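Protein P47 (Clostridium botulinum, PDB 6EKT) may be part of a progenitor toxin complex that protects botulinum neurotoxin in the host gut, and has a TULIP-type lipid-binding fold. Local coordinates at residues C33-V38 / D206-F210. Numbering follows the deposited sequence.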
loop_
_atom_site.group_PDB
_atom_site.type_symbol
_atom_site.label_atom_id
_atom_site.label_comp_id
_atom_site.label_asym_id
_atom_site.label_seq_id
_atom_site.Cartn_x
_atom_site.Cartn_y
_atom_site.Cartn_z
ATOM N N CYS A 33 -0.926 -9.392 -2.797
ATOM C CA CYS A 33 -1.784 -10.556 -2.542
ATOM C C CYS A 33 -0.966 -11.833 -2.594
ATOM O O CYS A 33 -0.068 -11.981 -3.435
ATOM C CB CYS A 33 -2.945 -10.644 -3.541
ATOM S SG CYS A 33 -4.161 -11.951 -3.198
ATOM N N SER A 34 -1.281 -12.731 -1.666
ATOM C CA SER A 34 -0.673 -14.055 -1.562
ATOM C C SER A 34 -1.024 -14.896 -2.795
ATOM O O SER A 34 -2.170 -14.856 -3.273
ATOM C CB SER A 34 -1.190 -14.716 -0.272
ATOM O OG SER A 34 -0.912 -16.106 -0.234
ATOM N N LYS A 35 -0.037 -15.617 -3.333
ATOM C CA LYS A 35 -0.293 -16.483 -4.475
ATOM C C LYS A 35 -1.189 -17.666 -4.108
ATOM O O LYS A 35 -1.921 -18.181 -4.969
ATOM C CB LYS A 35 1.010 -16.958 -5.135
ATOM C CG LYS A 35 1.790 -17.981 -4.328
ATOM C CD LYS A 35 2.457 -19.000 -5.232
ATOM C CE LYS A 35 3.368 -19.931 -4.442
ATOM N NZ LYS A 35 2.589 -20.861 -3.584
ATOM N N ARG A 36 -1.123 -18.092 -2.845
ATOM C CA ARG A 36 -2.026 -19.122 -2.310
ATOM C C ARG A 36 -3.501 -18.725 -2.549
ATOM O O ARG A 36 -4.317 -19.551 -2.962
ATOM C CB ARG A 36 -1.733 -19.380 -0.819
ATOM C CG ARG A 36 -2.426 -20.612 -0.236
ATOM C CD ARG A 36 -1.804 -21.096 1.070
ATOM N NE ARG A 36 -1.857 -20.075 2.119
ATOM C CZ ARG A 36 -2.870 -19.857 2.964
ATOM N NH1 ARG A 36 -2.764 -18.873 3.845
ATOM N NH2 ARG A 36 -3.981 -20.591 2.946
ATOM N N VAL A 37 -3.815 -17.445 -2.323
ATOM C CA VAL A 37 -5.158 -16.914 -2.578
ATOM C C VAL A 37 -5.464 -16.917 -4.077
ATOM O O VAL A 37 -6.527 -17.392 -4.483
ATOM C CB VAL A 37 -5.328 -15.490 -1.980
ATOM C CG1 VAL A 37 -6.695 -14.904 -2.328
ATOM C CG2 VAL A 37 -5.125 -15.528 -0.473
ATOM N N VAL A 38 -4.531 -16.408 -4.893
ATOM C CA VAL A 38 -4.748 -16.328 -6.339
ATOM C C VAL A 38 -4.944 -17.730 -6.944
ATOM O O VAL A 38 -5.814 -17.921 -7.791
ATOM C CB VAL A 38 -3.623 -15.555 -7.068
ATOM C CG1 VAL A 38 -3.842 -15.549 -8.571
ATOM C CG2 VAL A 38 -3.577 -14.107 -6.569
ATOM N N ASP A 206 5.415 -19.590 0.555
ATOM C CA ASP A 206 4.433 -18.800 -0.192
ATOM C C ASP A 206 5.121 -17.927 -1.253
ATOM O O ASP A 206 6.350 -17.960 -1.381
ATOM C CB ASP A 206 3.613 -17.926 0.777
ATOM C CG ASP A 206 2.215 -17.567 0.234
ATOM O OD1 ASP A 206 1.774 -18.117 -0.800
ATOM O OD2 ASP A 206 1.551 -16.715 0.851
ATOM N N GLY A 207 4.326 -17.186 -2.029
ATOM C CA GLY A 207 4.815 -16.168 -2.968
ATOM C C GLY A 207 3.824 -15.019 -3.028
ATOM O O GLY A 207 2.626 -15.208 -2.731
ATOM N N TYR A 208 4.324 -13.827 -3.373
ATOM C CA TYR A 208 3.516 -12.596 -3.361
ATOM C C TYR A 208 3.420 -11.930 -4.737
ATOM O O TYR A 208 4.428 -11.800 -5.451
ATOM C CB TYR A 208 4.063 -11.579 -2.327
ATOM C CG TYR A 208 4.306 -12.089 -0.903
ATOM C CD1 TYR A 208 3.496 -13.082 -0.326
ATOM C CD2 TYR A 208 5.325 -11.537 -0.109
ATOM C CE1 TYR A 208 3.710 -13.530 0.978
ATOM C CE2 TYR A 208 5.549 -11.979 1.197
ATOM C CZ TYR A 208 4.737 -12.987 1.729
ATOM O OH TYR A 208 4.922 -13.438 3.015
ATOM N N LEU A 209 2.203 -11.542 -5.113
ATOM C CA LEU A 209 1.973 -10.705 -6.295
ATOM C C LEU A 209 1.821 -9.287 -5.789
ATOM O O LEU A 209 1.042 -9.036 -4.832
ATOM C CB LEU A 209 0.696 -11.107 -7.057
ATOM C CG LEU A 209 0.722 -12.371 -7.955
ATOM C CD1 LEU A 209 0.673 -13.617 -7.102
ATOM C CD2 LEU A 209 -0.466 -12.389 -8.912
ATOM N N PHE A 210 2.556 -8.362 -6.402
ATOM C CA PHE A 210 2.525 -6.953 -6.003
ATOM C C PHE A 210 2.179 -6.055 -7.166
ATOM O O PHE A 210 2.570 -6.336 -8.298
ATOM C CB PHE A 210 3.880 -6.519 -5.419
ATOM C CG PHE A 210 4.111 -6.971 -4.006
ATOM C CD1 PHE A 210 3.399 -6.392 -2.951
ATOM C CD2 PHE A 210 5.073 -7.943 -3.715
ATOM C CE1 PHE A 210 3.615 -6.802 -1.632
ATOM C CE2 PHE A 210 5.311 -8.355 -2.403
ATOM C CZ PHE A 210 4.580 -7.788 -1.356
#
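Lys35 folds along the backbone of Gly207 just where strand 29-34 gives way to helix 35-49. Its CB touches both Gly207 O and, at 3.9 Å, Leu209 CD1. With chi1 at 72°, CG is set between the backbone N and the carbonyl carbon, 3.3 Å from Gly207 O; CD and CE then pass Gly207 N, and NZ ends 4.0 Å from Asp206 OD1, a long salt bridge. Lys35 and Asp206 run past each other in opposite directions. At the side chain's root, Lys35 N donates to Gly207 O (2.8 Å), extending the antiparallel pairing in which Cys33 and Leu209 exchange two nearly straight backbone bonds. The OG of N-cap residue Ser34 serves two partners, donating to the syn lone pair of Asp206 OD2 at 2.8 Å and accepting a weak capping bond from Arg36 N. The Asp206 carboxylate sits beside the first turn of the helix, where its charge probably suits the helix dipole. On the sheet face carrying Cys33, Leu209 CD2 reaches Val38 CG2 at 4.3 Å. In the six-stranded antiparallel sheet, strand 208-214 lies between 29-34 and 193-199; Leu209 also packs on Phe196, Tyr198 and Trp413, while Ile73 of strand 72-74 touches Lys35 and Val38.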